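PDB 5CZR: cadherin-related family member 2 from Homo sapiens, which joins microvilli of epithelial cells by calcium-dependent heterophilic adhesion to CDHR5, its first two extracellular cadherin domains being the part described here. Local coordinates for residues Tyr41-Pro46 against Val76-Ser81; Tyr72-Thr77 against Val93-Arg98; Tyr142-Val147 against Leu183-Cys188; His156-Leu161 against Gly170-Asn175. All coordinates share one frame; numbering follows the deposited sequence.

Contact 1: residues Tyr41-Pro46 against Val76-Ser81; sequences YGMSGP and VTISVS
Tyr41 and Val80 stand side by side and point the same way, the end of the tyrosine side chain inclining toward the neighbouring strand until its CE1 lies 3.7 Å from Val80 CG2. That lean follows from the first torsion of Tyr41, which sets CG anti to the carbonyl carbon (chi1 -62°), and the methyl meets the ring obliquely. Two residues on, Met43 goes to the same face. Its CG is anti to the backbone N (chi1 -167°), and the extended chain beyond carries SD to 4.0 Å from Val76 CB, the two side chains crossing at a slant; the bend at chi3 (-68°) then turns the terminal CE toward CG2 of Ile78, a looser contact. Both long side chains continue inward: Tyr41 and Met43 also touch Val53, and Tyr41, Ile78 and Val80 meet strand 25-32, so this face is the one turned to the second sheet. The other face is polar and small. Ser44 OG rests 3.5 Å from Thr77 CB in van der Waals contact, and Ser79 OG is hydrogen-bonded to the side chain of Gln86 on strand 86-96, the other neighbour of strand 73-81. Between the two faces, Gly42 and Ser79 exchange a reciprocal pair of backbone hydrogen bonds, as do Ser44 and Thr77. Thr77 O additionally receives a CA-H...O contact from Met43 CA at 3.2 Å. An antiparallel pairing of this kind, with strand 40-44 at the margin and apolar residues alternating inward, is characteristic of the Greek-key beta-sandwich of a cadherin repeat, here the first.

Contact 2: residues Tyr72-Thr77 against Val93-Arg98; sequences YTFKVT and VIVEDR. With CA (calcium ion), chain G.
Phe74 and Val93 form an aliphatic-aromatic contact inside the hairpin of strands 73-81 and 86-96, close to where the first cadherin repeat gives way to the calcium-binding linker. The two side chains run alongside each other in the same direction. Phe74 CG sits between the backbone N and the carbonyl carbon (chi1 60°), which swings the ring across the neighbouring strand and brings its face over Val93: Val93 CB lies 3.9 Å from the ring centroid, a CH-pi contact, with CG1 and CG2 spread toward the outer ring atoms. Val95 CG2 adds an oblique touch at CE1, and Phe50 stacks with the same ring.

Phe74 and Val93 are also a hydrogen-bonded antiparallel pair. Val93 N reaches Phe74 O at 2.7 Å, and Phe74 N bonds back to Val93 O. At the hairpin's open end Val95 N donates to Tyr72 O, and a water bridges Tyr72 O and Val95 O.

Beyond Val95 the strand runs into the interdomain calcium site that cadherins place between successive repeats. Asp97 OD1 binds the calcium ion at 2.2 Å and Arg98 O at 2.4 Å; Glu18, Glu69, Asp100 and Asp133, the last from the second repeat, complete the site. The Arg98 guanidinium folds back, NH2 making a salt bridge of 2.9 Å to Glu96 OE1 and NH1 donating to Asp97 O.

Contact 3: residues Tyr142-Val147 against Leu183-Cys188; sequences YSIEKV and LELKAC
Tyr142-Val147 and Leu183-Cys188 run antiparallel, their axes 4.6 Å apart at closest approach, and are paired by four backbone hydrogen bonds. Ser143 and Lys186 bond to each other in both directions. Glu184 O accepts from Glu145 N at 2.8 Å, whereas Glu184 N donates to Lys146 O at 2.9 Å; two residues of one strand thus face a single residue of the other, a classic beta bulge.

Tyr142 and Ile144 before the bulge and Val147 after it all turn to the same, apolar face. Ile144 and Leu185 lie side by side, CG1 of the isoleucine 3.7 Å from CD2 of the leucine, and Tyr142 CD1 comes obliquely to Ala187 CB. This face looks into the beta-sandwich of the second cadherin repeat: Ile144 and Leu183 meet Phe158 of the opposing sheet, and Tyr142 OH is hydrogen-bonded to the backbone N of Ala129.

Apart from Ser143, the other face carries long charged side chains. With CG anti to the carbonyl carbon (chi1 -75°), Glu145 brings CG to 3.6 Å from Lys186 CB, so the two meet through their aliphatic parts. Glu184 extends between Glu145 and Lys146; the charged ends stay too far apart for salt bridges, though they may still influence one another. A water bound to Ser143 OG reaches Lys186 O weakly, and Cys188 forms a disulfide with Cys202.

Contact 4: residues His156-Leu161 against Gly170-Asn175; sequences HLFRIL and GSLSYN
Leu157 and Gly170 meet where two adjacent strands of the second cadherin repeat fray into loops: Leu157 just precedes strand 158-160, and Gly170 follows its partner, strand 165-168. The regular pairing has nearly ended here. Gly170 N still points to Leu157 O, but at 3.5 Å and with a bent N-H...O angle of 122° the bond is weak; regular pairing lies one step back, where Leu157 and Asn169 share backbone hydrogen bonding and the Asn169 side chain holds His156 O.

Side-chain packing therefore does most of the joining. The Leu157 side chain, with CG anti to the backbone N (chi1 -153°), reaches across to the glycine and rests CD1 against its backbone, 3.5 Å from Gly170 C. The same methyl passes 3.7 Å from Ser171 O. Its other branch, CD2, meets the tip of Leu172, CD2 to CD2, at 4.3 Å. That Leu172 methyl also touches the far end of the Phe158 ring obliquely, 4.4 Å from CZ, so the three side-chain ends form a compact triangle.

Tyr181 of strand 180-189 joins the cluster from the facing sheet: it packs on Leu157 and Leu172, and its ring lies edge-to-face with that of Phe158. The contact thus joins the edge strand 158-160 to the loop that crosses from strand 165-168 to strand 180-189, within the Greek-key beta-sandwich of the second cadherin repeat.

Contacts 1 and 2 share strand 73-81 of the first repeat: one binds its marginal neighbour, the other its hairpin partner. Contact 3 is the counterpart of contact 1 in the second repeat, and contact 4 lies within the loop it closes; these two touch, Tyr142 CB meeting Ile160 CD1 at 3.6 Å across the sandwich. All four are partly buried. Contacts 1 and 3 divide into an inward apolar face and an outward one, small and polar in contact 1 but mostly charged in contact 3. Contact 2 buries Phe74 and Val93 yet alone passes into metal ligands, whereas contact 4, with little backbone bonding, buries Leu157, Phe158 and Leu172 beside exposed His156 and Ser171.

Contact 1: residues Tyr41-Pro46 against Val76-Ser81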
loop_
_atom_site.group_PDB
_atom_site.type_symbol
_atom_site.label_atom_id
_atom_site.label_comp_id
_atom_site.label_asym_id
_atom_site.label_seq_id
_atom_site.Cartn_x
_atom_site.Cartn_y
_atom_site.Cartn_z
ATOM N N TYR A 41 -6.479 32.044 12.949
ATOM C CA TYR A 41 -6.863 30.889 12.162
ATOM C C TYR A 41 -7.267 29.731 13.029
ATOM O O TYR A 41 -6.774 29.542 14.150
ATOM C CB TYR A 41 -5.711 30.421 11.280
ATOM C CG TYR A 41 -5.254 31.422 10.273
ATOM C CD1 TYR A 41 -5.852 31.506 9.030
ATOM C CD2 TYR A 41 -4.191 32.290 10.550
ATOM C CE1 TYR A 41 -5.406 32.440 8.082
ATOM C CE2 TYR A 41 -3.748 33.223 9.611
ATOM C CZ TYR A 41 -4.358 33.288 8.385
ATOM O OH TYR A 41 -3.917 34.174 7.447
ATOM N N GLY A 42 -8.171 28.936 12.489
ATOM C CA GLY A 42 -8.753 27.813 13.221
ATOM C C GLY A 42 -9.302 26.777 12.262
ATOM O O GLY A 42 -9.299 26.993 11.041
ATOM N N MET A 43 -9.696 25.634 12.823
ATOM C CA MET A 43 -10.337 24.589 12.078
ATOM C C MET A 43 -11.387 23.960 12.960
ATOM O O MET A 43 -11.193 23.827 14.162
ATOM C CB MET A 43 -9.290 23.571 11.651
ATOM C CG MET A 43 -9.725 22.582 10.615
ATOM S SD MET A 43 -8.402 21.411 10.186
ATOM C CE MET A 43 -7.221 22.416 9.368
ATOM N N SER A 44 -12.475 23.534 12.359
ATOM C CA SER A 44 -13.562 22.901 13.109
ATOM C C SER A 44 -14.275 21.807 12.303
ATOM O O SER A 44 -14.012 21.621 11.115
ATOM C CB SER A 44 -14.625 23.940 13.515
ATOM O OG SER A 44 -15.274 24.504 12.381
ATOM N N GLY A 45 -15.176 21.119 12.999
ATOM C CA GLY A 45 -15.991 20.085 12.416
ATOM C C GLY A 45 -15.499 18.677 12.820
ATOM O O GLY A 45 -14.475 18.532 13.529
ATOM N N PRO A 46 -16.240 17.646 12.400
ATOM C CA PRO A 46 -15.991 16.263 12.829
ATOM C C PRO A 46 -14.624 15.686 12.445
ATOM O O PRO A 46 -14.180 14.753 13.099
ATOM C CB PRO A 46 -17.132 15.453 12.159
ATOM C CG PRO A 46 -17.909 16.407 11.305
ATOM C CD PRO A 46 -17.573 17.802 11.750
ATOM N N VAL A 76 -12.847 19.527 5.921
ATOM C CA VAL A 76 -12.786 20.220 7.178
ATOM C C VAL A 76 -13.269 21.638 6.990
ATOM O O VAL A 76 -13.293 22.151 5.881
ATOM C CB VAL A 76 -11.344 20.238 7.755
ATOM C CG1 VAL A 76 -10.942 18.852 8.183
ATOM C CG2 VAL A 76 -10.350 20.805 6.748
ATOM N N THR A 77 -13.692 22.251 8.082
ATOM C CA THR A 77 -14.042 23.659 8.067
ATOM C C THR A 77 -12.835 24.452 8.519
ATOM O O THR A 77 -12.258 24.185 9.580
ATOM C CB THR A 77 -15.264 23.948 8.959
ATOM O OG1 THR A 77 -16.366 23.210 8.450
ATOM C CG2 THR A 77 -15.635 25.429 8.905
ATOM N N ILE A 78 -12.434 25.396 7.681
ATOM C CA ILE A 78 -11.369 26.271 8.022
ATOM C C ILE A 78 -11.915 27.651 8.326
ATOM O O ILE A 78 -12.885 28.087 7.748
ATOM C CB ILE A 78 -10.272 26.310 6.958
ATOM C CG1 ILE A 78 -10.830 26.690 5.578
ATOM C CG2 ILE A 78 -9.571 24.961 6.893
ATOM C CD1 ILE A 78 -9.738 27.027 4.566
ATOM N N SER A 79 -11.211 28.362 9.198
ATOM C CA SER A 79 -11.666 29.652 9.684
ATOM C C SER A 79 -10.518 30.686 9.705
ATOM O O SER A 79 -9.401 30.371 10.115
ATOM C CB SER A 79 -12.173 29.473 11.110
ATOM O OG SER A 79 -12.625 30.690 11.642
ATOM N N VAL A 80 -10.818 31.892 9.246
ATOM C CA VAL A 80 -9.967 33.031 9.474
ATOM C C VAL A 80 -10.802 34.181 10.054
ATOM O O VAL A 80 -11.912 34.435 9.620
ATOM C CB VAL A 80 -9.239 33.475 8.192
ATOM C CG1 VAL A 80 -10.230 33.823 7.076
ATOM C CG2 VAL A 80 -8.320 34.653 8.481
ATOM N N SER A 81 -10.237 34.859 11.038
ATOM C CA SER A 81 -10.930 35.909 11.752
ATOM C C SER A 81 -10.063 37.151 11.794
ATOM O O SER A 81 -8.878 37.058 12.150
ATOM C CB SER A 81 -11.227 35.461 13.165
ATOM O OG SER A 81 -12.126 34.383 13.151
#

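Contact 2: residues Tyr72-Thr77 against Val93-Arg98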
loop_
_atom_site.group_PDB
_atom_site.type_symbol
_atom_site.label_atom_id
_atom_site.label_comp_id
_atom_site.label_asym_id
_atom_site.label_seq_id
_atom_site.Cartn_x
_atom_site.Cartn_y
_atom_site.Cartn_z
ATOM N N TYR A 72 -9.787 8.472 2.121
ATOM C CA TYR A 72 -8.866 8.931 1.085
ATOM C C TYR A 72 -9.036 10.382 0.727
ATOM O O TYR A 72 -8.157 10.999 0.147
ATOM C CB TYR A 72 -8.933 8.030 -0.165
ATOM C CG TYR A 72 -10.097 8.351 -1.153
ATOM C CD1 TYR A 72 -11.421 8.548 -0.717
ATOM C CD2 TYR A 72 -9.838 8.541 -2.489
ATOM C CE1 TYR A 72 -12.440 8.909 -1.598
ATOM C CE2 TYR A 72 -10.849 8.854 -3.409
ATOM C CZ TYR A 72 -12.149 9.064 -2.963
ATOM O OH TYR A 72 -13.130 9.393 -3.858
ATOM N N THR A 73 -10.194 10.920 1.085
ATOM C CA THR A 73 -10.388 12.348 1.157
ATOM C C THR A 73 -11.340 12.646 2.301
ATOM O O THR A 73 -12.122 11.773 2.700
ATOM C CB THR A 73 -11.069 12.940 -0.075
ATOM O OG1 THR A 73 -12.400 12.424 -0.122
ATOM C CG2 THR A 73 -10.313 12.602 -1.357
ATOM N N PHE A 74 -11.326 13.898 2.764
ATOM C CA PHE A 74 -12.303 14.357 3.729
ATOM C C PHE A 74 -12.346 15.870 3.795
ATOM O O PHE A 74 -11.455 16.541 3.263
ATOM C CB PHE A 74 -12.050 13.758 5.111
ATOM C CG PHE A 74 -10.710 14.098 5.707
ATOM C CD1 PHE A 74 -9.606 13.320 5.448
ATOM C CD2 PHE A 74 -10.570 15.204 6.540
ATOM C CE1 PHE A 74 -8.378 13.623 5.994
ATOM C CE2 PHE A 74 -9.355 15.498 7.132
ATOM C CZ PHE A 74 -8.249 14.711 6.847
ATOM N N LYS A 75 -13.409 16.388 4.400
ATOM C CA LYS A 75 -13.619 17.818 4.446
ATOM C C LYS A 75 -13.336 18.304 5.843
ATOM O O LYS A 75 -13.661 17.639 6.805
ATOM C CB LYS A 75 -15.085 18.202 4.141
ATOM C CG LYS A 75 -15.749 17.369 3.034
ATOM C CD LYS A 75 -15.729 17.976 1.635
ATOM C CE LYS A 75 -16.247 16.981 0.587
ATOM N NZ LYS A 75 -16.166 17.614 -0.754
ATOM N N VAL A 76 -12.847 19.527 5.921
ATOM C CA VAL A 76 -12.786 20.220 7.178
ATOM C C VAL A 76 -13.269 21.638 6.990
ATOM O O VAL A 76 -13.293 22.151 5.881
ATOM C CB VAL A 76 -11.344 20.238 7.755
ATOM C CG1 VAL A 76 -10.942 18.852 8.183
ATOM C CG2 VAL A 76 -10.350 20.805 6.748
ATOM N N THR A 77 -13.692 22.251 8.082
ATOM C CA THR A 77 -14.042 23.659 8.067
ATOM C C THR A 77 -12.835 24.452 8.519
ATOM O O THR A 77 -12.258 24.185 9.580
ATOM C CB THR A 77 -15.264 23.948 8.959
ATOM O OG1 THR A 77 -16.366 23.210 8.450
ATOM C CG2 THR A 77 -15.635 25.429 8.905
ATOM N N VAL A 93 -9.504 17.822 1.957
ATOM C CA VAL A 93 -8.195 17.205 2.180
ATOM C C VAL A 93 -8.087 15.977 1.267
ATOM O O VAL A 93 -8.945 15.106 1.318
ATOM C CB VAL A 93 -7.989 16.798 3.631
ATOM C CG1 VAL A 93 -6.617 16.162 3.800
ATOM C CG2 VAL A 93 -8.097 18.012 4.542
ATOM N N ILE A 94 -7.076 15.968 0.405
ATOM C CA ILE A 94 -6.851 14.844 -0.538
ATOM C C ILE A 94 -5.628 14.100 -0.068
ATOM O O ILE A 94 -4.527 14.673 -0.026
ATOM C CB ILE A 94 -6.613 15.359 -1.958
ATOM C CG1 ILE A 94 -7.873 16.032 -2.457
ATOM C CG2 ILE A 94 -6.198 14.223 -2.911
ATOM C CD1 ILE A 94 -7.653 16.984 -3.599
ATOM N N VAL A 95 -5.848 12.874 0.382
ATOM C CA VAL A 95 -4.797 12.066 0.910
ATOM C C VAL A 95 -4.168 11.282 -0.264
ATOM O O VAL A 95 -4.882 10.653 -1.016
ATOM C CB VAL A 95 -5.345 11.083 1.957
ATOM C CG1 VAL A 95 -4.226 10.205 2.515
ATOM C CG2 VAL A 95 -6.036 11.819 3.091
ATOM N N GLU A 96 -2.842 11.296 -0.375
ATOM C CA GLU A 96 -2.130 10.491 -1.376
ATOM C C GLU A 96 -1.720 9.115 -0.859
ATOM O O GLU A 96 -1.258 8.971 0.281
ATOM C CB GLU A 96 -0.894 11.203 -1.876
ATOM C CG GLU A 96 -1.242 12.327 -2.854
ATOM C CD GLU A 96 -0.072 12.854 -3.716
ATOM O OE1 GLU A 96 1.106 12.753 -3.327
ATOM O OE2 GLU A 96 -0.341 13.438 -4.790
ATOM N N ASP A 97 -1.931 8.108 -1.698
ATOM C CA ASP A 97 -1.543 6.756 -1.396
ATOM C C ASP A 97 -0.023 6.663 -1.362
ATOM O O ASP A 97 0.668 7.241 -2.170
ATOM C CB ASP A 97 -2.122 5.798 -2.428
ATOM C CG ASP A 97 -1.841 4.344 -2.107
ATOM O OD1 ASP A 97 -1.939 3.923 -0.921
ATOM O OD2 ASP A 97 -1.491 3.610 -3.065
ATOM N N ARG A 98 0.468 5.894 -0.411
ATOM C CA ARG A 98 1.869 5.557 -0.360
ATOM C C ARG A 98 1.974 4.033 -0.263
ATOM O O ARG A 98 0.962 3.339 -0.014
ATOM C CB ARG A 98 2.527 6.251 0.833
ATOM C CG ARG A 98 2.607 7.788 0.735
ATOM C CD ARG A 98 3.680 8.161 -0.277
ATOM N NE ARG A 98 3.759 9.546 -0.685
ATOM C CZ ARG A 98 3.150 10.057 -1.742
ATOM N NH1 ARG A 98 2.357 9.329 -2.519
ATOM N NH2 ARG A 98 3.307 11.313 -2.001
HETATM CA CA CA G . -1.255 2.824 0.808
HETATM O O HOH W 1 -7.337 10.857 -2.482
#

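Contact 3: residues Tyr142-Val147 against Leu183-Cys188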
loop_
_atom_site.group_PDB
_atom_site.type_symbol
_atom_site.label_atom_id
_atom_site.label_comp_id
_atom_site.label_asym_id
_atom_site.label_seq_id
_atom_site.Cartn_x
_atom_site.Cartn_y
_atom_site.Cartn_z
ATOM N N TYR A 142 5.156 -12.598 -8.560
ATOM C CA TYR A 142 5.369 -13.834 -7.795
ATOM C C TYR A 142 6.748 -14.419 -8.086
ATOM O O TYR A 142 7.276 -14.233 -9.158
ATOM C CB TYR A 142 4.302 -14.856 -8.188
ATOM C CG TYR A 142 2.892 -14.453 -7.922
ATOM C CD1 TYR A 142 2.341 -14.596 -6.656
ATOM C CD2 TYR A 142 2.091 -13.929 -8.925
ATOM C CE1 TYR A 142 1.026 -14.236 -6.397
ATOM C CE2 TYR A 142 0.784 -13.547 -8.679
ATOM C CZ TYR A 142 0.250 -13.720 -7.416
ATOM O OH TYR A 142 -1.063 -13.362 -7.152
ATOM N N SER A 143 7.308 -15.132 -7.134
ATOM C CA SER A 143 8.562 -15.736 -7.313
ATOM C C SER A 143 8.650 -17.051 -6.610
ATOM O O SER A 143 8.098 -17.205 -5.514
ATOM C CB SER A 143 9.609 -14.905 -6.598
ATOM O OG SER A 143 9.961 -13.782 -7.339
ATOM N N ILE A 144 9.454 -17.952 -7.167
ATOM C CA ILE A 144 9.876 -19.141 -6.432
ATOM C C ILE A 144 11.253 -18.848 -5.837
ATOM O O ILE A 144 12.189 -18.643 -6.559
ATOM C CB ILE A 144 9.940 -20.366 -7.356
ATOM C CG1 ILE A 144 8.539 -20.718 -7.862
ATOM C CG2 ILE A 144 10.502 -21.537 -6.586
ATOM C CD1 ILE A 144 8.496 -21.726 -8.995
ATOM N N GLU A 145 11.329 -18.752 -4.522
ATOM C CA GLU A 145 12.540 -18.293 -3.851
ATOM C C GLU A 145 13.479 -19.432 -3.608
ATOM O O GLU A 145 14.682 -19.247 -3.576
ATOM C CB GLU A 145 12.209 -17.635 -2.510
ATOM C CG GLU A 145 11.624 -16.241 -2.624
ATOM C CD GLU A 145 12.573 -15.280 -3.306
ATOM O OE1 GLU A 145 13.682 -15.053 -2.778
ATOM O OE2 GLU A 145 12.210 -14.784 -4.386
ATOM N N LYS A 146 12.928 -20.624 -3.435
ATOM C CA LYS A 146 13.750 -21.747 -3.098
ATOM C C LYS A 146 13.010 -23.014 -3.389
ATOM O O LYS A 146 11.795 -23.114 -3.148
ATOM C CB LYS A 146 14.091 -21.676 -1.616
ATOM C CG LYS A 146 15.107 -22.667 -1.119
ATOM C CD LYS A 146 15.195 -22.516 0.404
ATOM C CE LYS A 146 16.616 -22.629 0.915
ATOM N NZ LYS A 146 16.612 -23.153 2.302
ATOM N N VAL A 147 13.761 -24.010 -3.857
ATOM C CA VAL A 147 13.225 -25.349 -3.991
ATOM C C VAL A 147 14.056 -26.349 -3.176
ATOM O O VAL A 147 15.280 -26.373 -3.281
ATOM C CB VAL A 147 13.195 -25.768 -5.459
ATOM C CG1 VAL A 147 12.524 -27.115 -5.591
ATOM C CG2 VAL A 147 12.469 -24.699 -6.265
ATOM N N LEU A 183 8.330 -25.804 -2.178
ATOM C CA LEU A 183 8.577 -24.567 -2.901
ATOM C C LEU A 183 8.298 -23.425 -1.960
ATOM O O LEU A 183 7.196 -23.341 -1.412
ATOM C CB LEU A 183 7.654 -24.392 -4.125
ATOM C CG LEU A 183 7.956 -25.039 -5.478
ATOM C CD1 LEU A 183 8.292 -26.479 -5.246
ATOM C CD2 LEU A 183 6.813 -24.941 -6.458
ATOM N N GLU A 184 9.288 -22.547 -1.783
ATOM C CA GLU A 184 9.097 -21.355 -1.028
ATOM C C GLU A 184 8.719 -20.274 -2.018
ATOM O O GLU A 184 9.422 -20.055 -2.989
ATOM C CB GLU A 184 10.359 -20.963 -0.274
ATOM C CG GLU A 184 10.144 -19.758 0.629
ATOM C CD GLU A 184 11.420 -19.228 1.250
ATOM O OE1 GLU A 184 12.296 -20.029 1.590
ATOM O OE2 GLU A 184 11.557 -18.001 1.383
ATOM N N LEU A 185 7.583 -19.630 -1.783
ATOM C CA LEU A 185 7.084 -18.602 -2.688
ATOM C C LEU A 185 7.079 -17.258 -1.985
ATOM O O LEU A 185 6.852 -17.158 -0.761
ATOM C CB LEU A 185 5.666 -18.949 -3.165
ATOM C CG LEU A 185 5.446 -20.375 -3.670
ATOM C CD1 LEU A 185 3.975 -20.677 -3.831
ATOM C CD2 LEU A 185 6.200 -20.625 -4.971
ATOM N N LYS A 186 7.253 -16.222 -2.780
ATOM C CA LYS A 186 7.170 -14.852 -2.308
ATOM C C LYS A 186 6.327 -14.035 -3.318
ATOM O O LYS A 186 6.291 -14.335 -4.524
ATOM C CB LYS A 186 8.571 -14.287 -2.217
ATOM C CG LYS A 186 8.697 -13.050 -1.373
ATOM C CD LYS A 186 10.127 -12.448 -1.236
ATOM C CE LYS A 186 10.443 -11.941 0.208
ATOM N NZ LYS A 186 11.735 -11.206 0.382
ATOM N N ALA A 187 5.632 -13.029 -2.800
ATOM C CA ALA A 187 4.967 -12.040 -3.609
ATOM C C ALA A 187 5.436 -10.648 -3.198
ATOM O O ALA A 187 5.416 -10.329 -2.017
ATOM C CB ALA A 187 3.455 -12.165 -3.428
ATOM N N CYS A 188 5.785 -9.817 -4.176
ATOM C CA CYS A 188 6.234 -8.445 -3.921
ATOM C C CYS A 188 5.452 -7.470 -4.800
ATOM O O CYS A 188 4.970 -7.856 -5.877
ATOM C CB CYS A 188 7.750 -8.301 -4.193
ATOM S SG CYS A 188 8.832 -9.397 -3.229
HETATM O O HOH W 2 8.133 -11.964 -5.915
#

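Contact 4: residues His156-Leu161 against Gly170-Asn175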
loop_
_atom_site.group_PDB
_atom_site.type_symbol
_atom_site.label_atom_id
_atom_site.label_comp_id
_atom_site.label_asym_id
_atom_site.label_seq_id
_atom_site.Cartn_x
_atom_site.Cartn_y
_atom_site.Cartn_z
ATOM N N HIS A 156 15.013 -25.597 -11.906
ATOM C CA HIS A 156 14.355 -25.347 -13.189
ATOM C C HIS A 156 13.081 -26.183 -13.364
ATOM O O HIS A 156 12.535 -26.246 -14.446
ATOM C CB HIS A 156 15.343 -25.661 -14.346
ATOM C CG HIS A 156 16.615 -24.866 -14.286
ATOM N ND1 HIS A 156 16.628 -23.492 -14.128
ATOM C CD2 HIS A 156 17.913 -25.252 -14.347
ATOM C CE1 HIS A 156 17.879 -23.067 -14.105
ATOM N NE2 HIS A 156 18.678 -24.113 -14.235
ATOM N N LEU A 157 12.648 -26.847 -12.305
ATOM C CA LEU A 157 11.588 -27.830 -12.379
ATOM C C LEU A 157 10.184 -27.199 -12.356
ATOM O O LEU A 157 9.241 -27.745 -12.920
ATOM C CB LEU A 157 11.719 -28.809 -11.228
ATOM C CG LEU A 157 11.176 -30.202 -11.409
ATOM C CD1 LEU A 157 11.608 -30.804 -12.749
ATOM C CD2 LEU A 157 11.692 -31.058 -10.264
ATOM N N PHE A 158 10.066 -26.046 -11.709
ATOM C CA PHE A 158 8.805 -25.357 -11.595
ATOM C C PHE A 158 8.989 -23.914 -12.000
ATOM O O PHE A 158 10.069 -23.368 -11.877
ATOM C CB PHE A 158 8.271 -25.443 -10.174
ATOM C CG PHE A 158 8.045 -26.845 -9.701
ATOM C CD1 PHE A 158 6.878 -27.497 -10.027
ATOM C CD2 PHE A 158 9.007 -27.505 -8.968
ATOM C CE1 PHE A 158 6.647 -28.789 -9.622
ATOM C CE2 PHE A 158 8.786 -28.790 -8.505
ATOM C CZ PHE A 158 7.611 -29.447 -8.866
ATOM N N ARG A 159 7.932 -23.329 -12.542
ATOM C CA ARG A 159 7.948 -21.943 -12.881
ATOM C C ARG A 159 6.649 -21.372 -12.383
ATOM O O ARG A 159 5.611 -22.044 -12.391
ATOM C CB ARG A 159 8.268 -21.799 -14.375
ATOM C CG ARG A 159 7.947 -20.471 -15.000
ATOM C CD ARG A 159 7.718 -20.538 -16.504
ATOM N NE ARG A 159 7.730 -19.195 -17.148
ATOM C CZ ARG A 159 7.461 -18.955 -18.430
ATOM N NH1 ARG A 159 7.508 -17.714 -18.894
ATOM N NH2 ARG A 159 7.157 -19.942 -19.251
ATOM N N ILE A 160 6.689 -20.146 -11.877
ATOM C CA ILE A 160 5.431 -19.465 -11.499
ATOM C C ILE A 160 5.128 -18.354 -12.486
ATOM O O ILE A 160 6.012 -17.583 -12.806
ATOM C CB ILE A 160 5.471 -18.959 -10.043
ATOM C CG1 ILE A 160 4.106 -18.479 -9.613
ATOM C CG2 ILE A 160 6.531 -17.868 -9.835
ATOM C CD1 ILE A 160 3.917 -18.424 -8.111
ATOM N N LEU A 161 3.898 -18.293 -12.978
ATOM C CA LEU A 161 3.501 -17.310 -13.990
ATOM C C LEU A 161 2.893 -16.059 -13.323
ATOM O O LEU A 161 2.642 -16.081 -12.137
ATOM C CB LEU A 161 2.475 -17.922 -14.964
ATOM C CG LEU A 161 2.852 -19.251 -15.612
ATOM C CD1 LEU A 161 1.777 -19.694 -16.590
ATOM C CD2 LEU A 161 4.184 -19.137 -16.332
ATOM N N GLY A 170 9.871 -29.333 -15.942
ATOM C CA GLY A 170 10.742 -30.467 -16.307
ATOM C C GLY A 170 10.092 -31.719 -15.761
ATOM O O GLY A 170 9.011 -31.651 -15.162
ATOM N N SER A 171 10.657 -32.869 -16.026
ATOM C CA SER A 171 9.942 -34.095 -15.744
ATOM C C SER A 171 10.229 -34.541 -14.325
ATOM O O SER A 171 11.322 -34.307 -13.789
ATOM C CB SER A 171 10.261 -35.188 -16.792
ATOM O OG SER A 171 11.581 -35.619 -16.659
ATOM N N LEU A 172 9.249 -35.212 -13.739
ATOM C CA LEU A 172 9.361 -35.752 -12.402
ATOM C C LEU A 172 9.811 -37.222 -12.383
ATOM O O LEU A 172 9.723 -37.917 -13.386
ATOM C CB LEU A 172 7.985 -35.660 -11.748
ATOM C CG LEU A 172 7.380 -34.254 -11.731
ATOM C CD1 LEU A 172 5.897 -34.315 -11.423
ATOM C CD2 LEU A 172 8.078 -33.381 -10.722
ATOM N N SER A 173 10.261 -37.687 -11.227
ATOM C CA SER A 173 10.524 -39.125 -10.972
ATOM C C SER A 173 10.621 -39.385 -9.471
ATOM O O SER A 173 11.582 -38.941 -8.819
ATOM C CB SER A 173 11.831 -39.579 -11.646
ATOM O OG SER A 173 12.148 -40.945 -11.345
ATOM N N TYR A 174 9.629 -40.088 -8.937
ATOM C CA TYR A 174 9.605 -40.521 -7.522
ATOM C C TYR A 174 10.898 -41.214 -7.124
ATOM O O TYR A 174 11.458 -40.918 -6.076
ATOM C CB TYR A 174 8.410 -41.464 -7.263
ATOM C CG TYR A 174 8.253 -41.954 -5.828
ATOM C CD1 TYR A 174 8.976 -43.058 -5.345
ATOM C CD2 TYR A 174 7.331 -41.348 -4.966
ATOM C CE1 TYR A 174 8.804 -43.515 -4.035
ATOM C CE2 TYR A 174 7.149 -41.789 -3.660
ATOM C CZ TYR A 174 7.893 -42.862 -3.190
ATOM O OH TYR A 174 7.695 -43.286 -1.892
ATOM N N ASN A 175 11.350 -42.140 -7.967
ATOM C CA ASN A 175 12.483 -43.034 -7.652
ATOM C C ASN A 175 13.828 -42.349 -7.910
ATOM O O ASN A 175 14.711 -42.457 -7.086
ATOM C CB ASN A 175 12.380 -44.362 -8.461
ATOM C CG ASN A 175 11.084 -45.134 -8.172
ATOM O OD1 ASN A 175 10.238 -45.390 -9.078
ATOM N ND2 ASN A 175 10.921 -45.503 -6.915
#